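Local coordinates for protein glutathione reductase (Bartonella henselae, PDB 3O0H) that probably reduces glutathione disulfide to glutathione with NADPH, passing electrons through its bound FAD and a redox-active disulfide, at residues I390-F395 with P472-E477. Residues are numbered along the deposited sequence; the frame is centred on the assembly and turned at random.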
ATOM      1  N   ILE B 390      10.833   9.532 -18.766  1.00 21.50           N
ATOM      2  CA  ILE B 390      10.276   8.274 -18.257  1.00 19.28           C
ATOM      3  C   ILE B 390      11.186   7.715 -17.158  1.00 18.86           C
ATOM      4  O   ILE B 390      12.395   7.505 -17.372  1.00 21.22           O
ATOM      5  CB  ILE B 390      10.169   7.241 -19.366  1.00 20.71           C
ATOM      6  CG1 ILE B 390       9.269   7.733 -20.504  1.00 22.70           C
ATOM      7  CG2 ILE B 390       9.671   5.902 -18.783  1.00 18.69           C
ATOM      8  CD1 ILE B 390       7.827   7.931 -20.088  1.00 22.10           C
ATOM      9  N   TYR B 391      10.604   7.443 -16.002  1.00 16.59           N
ATOM     10  CA  TYR B 391      11.315   6.857 -14.897  1.00 17.71           C
ATOM     11  C   TYR B 391      10.644   5.516 -14.651  1.00 17.52           C
ATOM     12  O   TYR B 391       9.488   5.473 -14.224  1.00 17.73           O
ATOM     13  CB  TYR B 391      11.256   7.733 -13.642  1.00 17.93           C
ATOM     14  CG  TYR B 391      11.886   9.111 -13.869  1.00 19.37           C
ATOM     15  CD1 TYR B 391      13.160   9.408 -13.397  1.00 20.59           C
ATOM     16  CD2 TYR B 391      11.168  10.123 -14.520  1.00 18.95           C
ATOM     17  CE1 TYR B 391      13.738  10.684 -13.597  1.00 23.48           C
ATOM     18  CE2 TYR B 391      11.734  11.413 -14.731  1.00 18.45           C
ATOM     19  CZ  TYR B 391      13.010  11.680 -14.267  1.00 21.64           C
ATOM     20  OH  TYR B 391      13.556  12.914 -14.461  1.00 24.59           O
ATOM     21  N   ARG B 392      11.368   4.457 -14.997  1.00 19.11           N
ATOM     22  CA  ARG B 392      10.842   3.093 -15.069  1.00 18.39           C
ATOM     23  C   ARG B 392      11.699   2.141 -14.263  1.00 19.20           C
ATOM     24  O   ARG B 392      12.937   2.131 -14.387  1.00 22.10           O
ATOM     25  CB  ARG B 392      10.849   2.658 -16.525  1.00 19.17           C
ATOM     26  CG  ARG B 392      10.158   1.331 -16.833  1.00 21.14           C
ATOM     27  CD  ARG B 392      10.225   1.032 -18.333  1.00 24.61           C
ATOM     28  NE  ARG B 392       9.483  -0.175 -18.711  1.00 24.79           N
ATOM     29  CZ  ARG B 392       9.925  -1.424 -18.544  1.00 28.93           C
ATOM     30  NH1 ARG B 392      11.110  -1.659 -17.996  1.00 29.27           N
ATOM     31  NH2 ARG B 392       9.180  -2.455 -18.934  1.00 29.57           N
ATOM     32  N   THR B 393      11.047   1.305 -13.454  1.00 18.85           N
ATOM     33  CA  THR B 393      11.774   0.276 -12.723  1.00 20.44           C
ATOM     34  C   THR B 393      10.962  -0.988 -12.609  1.00 19.35           C
ATOM     35  O   THR B 393       9.779  -0.926 -12.340  1.00 16.88           O
ATOM     36  CB  THR B 393      12.238   0.745 -11.297  1.00 21.36           C
ATOM     37  OG1 THR B 393      13.068  -0.280 -10.728  1.00 22.46           O
ATOM     38  CG2 THR B 393      11.060   1.040 -10.365  1.00 21.85           C
ATOM     39  N   VAL B 394      11.622  -2.132 -12.813  1.00 20.21           N
ATOM     40  CA  VAL B 394      11.023  -3.439 -12.580  1.00 20.19           C
ATOM     41  C   VAL B 394      11.993  -4.089 -11.592  1.00 20.82           C
ATOM     42  O   VAL B 394      13.181  -4.159 -11.863  1.00 21.21           O
ATOM     43  CB  VAL B 394      10.949  -4.316 -13.850  1.00 22.82           C
ATOM     44  CG1 VAL B 394      10.445  -5.752 -13.478  1.00 25.55           C
ATOM     45  CG2 VAL B 394      10.076  -3.694 -14.926  1.00 20.94           C
ATOM     46  N   PHE B 395      11.522  -4.489 -10.428  1.00 19.69           N
ATOM     47  CA  PHE B 395      12.426  -5.045  -9.444  1.00 21.37           C
ATOM     48  C   PHE B 395      11.758  -6.199  -8.699  1.00 21.89           C
ATOM     49  O   PHE B 395      10.556  -6.358  -8.730  1.00 20.16           O
ATOM     50  CB  PHE B 395      12.931  -3.940  -8.498  1.00 21.83           C
ATOM     51  CG  PHE B 395      11.848  -3.343  -7.631  1.00 20.79           C
ATOM     52  CD1 PHE B 395      11.580  -3.878  -6.354  1.00 23.26           C
ATOM     53  CD2 PHE B 395      11.070  -2.314  -8.099  1.00 21.50           C
ATOM     54  CE1 PHE B 395      10.562  -3.366  -5.572  1.00 22.93           C
ATOM     55  CE2 PHE B 395      10.037  -1.764  -7.304  1.00 20.07           C
ATOM     56  CZ  PHE B 395       9.790  -2.296  -6.043  1.00 23.49           C
ATOM     57  N   PRO B 472      16.481   9.742 -15.232  1.00 29.27           N
ATOM     58  CA  PRO B 472      15.507   9.112 -16.122  1.00 27.73           C
ATOM     59  C   PRO B 472      16.040   7.824 -16.735  1.00 28.33           C
ATOM     60  O   PRO B 472      17.239   7.726 -16.947  1.00 29.00           O
ATOM     61  CB  PRO B 472      15.303  10.127 -17.245  1.00 28.49           C
ATOM     62  CG  PRO B 472      16.231  11.282 -16.988  1.00 31.03           C
ATOM     63  CD  PRO B 472      16.968  11.051 -15.715  1.00 31.31           C
ATOM     64  N   SER B 473      15.138   6.876 -17.024  1.00 26.65           N
ATOM     65  CA  SER B 473      15.438   5.677 -17.825  1.00 28.03           C
ATOM     66  C   SER B 473      15.705   6.087 -19.278  1.00 29.36           C
ATOM     67  O   SER B 473      16.667   5.632 -19.938  1.00 31.62           O
ATOM     68  CB  SER B 473      14.259   4.695 -17.757  1.00 26.35           C
ATOM     69  OG  SER B 473      13.987   4.292 -16.414  1.00 25.61           O
ATOM     70  N   TYR B 474      14.864   6.976 -19.784  1.00 28.61           N
ATOM     71  CA  TYR B 474      15.087   7.575 -21.092  1.00 30.48           C
ATOM     72  C   TYR B 474      14.148   8.763 -21.285  1.00 29.18           C
ATOM     73  O   TYR B 474      13.321   9.049 -20.424  1.00 26.75           O
ATOM     74  CB  TYR B 474      14.922   6.536 -22.203  1.00 32.27           C
ATOM     75  CG  TYR B 474      13.655   5.736 -22.076  1.00 30.93           C
ATOM     76  CD1 TYR B 474      12.460   6.224 -22.588  1.00 31.01           C
ATOM     77  CD2 TYR B 474      13.656   4.486 -21.457  1.00 31.58           C
ATOM     78  CE1 TYR B 474      11.299   5.507 -22.499  1.00 28.54           C
ATOM     79  CE2 TYR B 474      12.489   3.747 -21.346  1.00 31.14           C
ATOM     80  CZ  TYR B 474      11.309   4.272 -21.858  1.00 30.65           C
ATOM     81  OH  TYR B 474      10.147   3.567 -21.767  1.00 25.37           O
ATOM     82  N   VAL B 475      14.276   9.459 -22.408  1.00 30.75           N
ATOM     83  CA  VAL B 475      13.522  10.702 -22.614  1.00 30.60           C
ATOM     84  C   VAL B 475      13.052  10.784 -24.057  1.00 31.12           C
ATOM     85  O   VAL B 475      13.742  10.320 -24.958  1.00 34.41           O
ATOM     86  CB  VAL B 475      14.423  11.939 -22.282  1.00 32.82           C
ATOM     87  CG1 VAL B 475      13.822  13.257 -22.782  1.00 33.15           C
ATOM     88  CG2 VAL B 475      14.719  12.013 -20.797  1.00 30.66           C
ATOM     89  N   TYR B 476      11.881  11.368 -24.270  1.00 29.52           N
ATOM     90  CA  TYR B 476      11.397  11.689 -25.600  1.00 30.36           C
ATOM     91  C   TYR B 476      11.473  13.196 -25.822  1.00 31.43           C
ATOM     92  O   TYR B 476      11.199  13.979 -24.920  1.00 29.33           O
ATOM     93  CB  TYR B 476       9.947  11.263 -25.792  1.00 28.91           C
ATOM     94  CG  TYR B 476       9.678   9.767 -25.694  1.00 28.69           C
ATOM     95  CD1 TYR B 476       9.752   8.942 -26.825  1.00 31.87           C
ATOM     96  CD2 TYR B 476       9.312   9.193 -24.486  1.00 28.16           C
ATOM     97  CE1 TYR B 476       9.462   7.564 -26.735  1.00 31.91           C
ATOM     98  CE2 TYR B 476       9.036   7.830 -24.385  1.00 26.24           C
ATOM     99  CZ  TYR B 476       9.107   7.035 -25.505  1.00 27.84           C
ATOM    100  OH  TYR B 476       8.836   5.715 -25.385  1.00 29.68           O
ATOM    101  N   GLU B 477      11.851  13.581 -27.027  1.00 33.83           N
ATOM    102  CA  GLU B 477      11.729  14.964 -27.493  1.00 35.85           C
ATOM    103  C   GLU B 477      10.968  14.886 -28.819  1.00 37.45           C
ATOM    104  O   GLU B 477      11.360  14.147 -29.714  1.00 38.28           O
ATOM    105  CB  GLU B 477      13.111  15.626 -27.681  1.00 38.41           C
TER
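Ile390 lies over one face of the Tyr474 ring, its CB 4.1 Å from the ring centroid in a CH-pi contact, while the rim atom CE1 of that ring comes 3.6 Å from Ile390 CG1. The Tyr476 ring meets the same CG1 with its edge, through CE2, an atom that also lies in plane at the edge of the Tyr474 ring. Tyr474 has CG between its backbone N and carbonyl carbon (chi1 49°), which lays the ring side by side with Ile390. Both tyrosine hydroxyls are hydrogen-bonded to OE2 of Glu378, so one carboxylate oxygen ties the two rings together. On the other side of the sheet, Pro472 covers a face of the Tyr391 ring, CB standing 4.0 Å above its plane and offset toward the rim; the Tyr391 hydroxyl bonds to Glu389 and Arg420. Lys481 and Lys449 make cation-pi contacts with Tyr474 and Tyr391, respectively.

Between these two layers the backbones form a classic beta bulge, Ser473 and Tyr474 both facing Ile390. Ile390 N gives a straight bond to Tyr474 O (3.0 Å, 167°). Ile390 O accepts Ser473 N at 2.8 Å and, weakly, Tyr474 N. Ser473 then reaches further along: its OG accepts a hydrogen bond from Arg392 N at 3.0 Å. Arg392, extended from CG to NE, makes a salt bridge through NE with Asp233.

The bulge opens strand 474-477, which runs antiparallel to strand 387-395 in the sheet of the dimerisation domain. Strand 409-416 flanks 387-395 on its other edge, and helix 378-384 supplies Glu378 and packs against Tyr476 through Leu382.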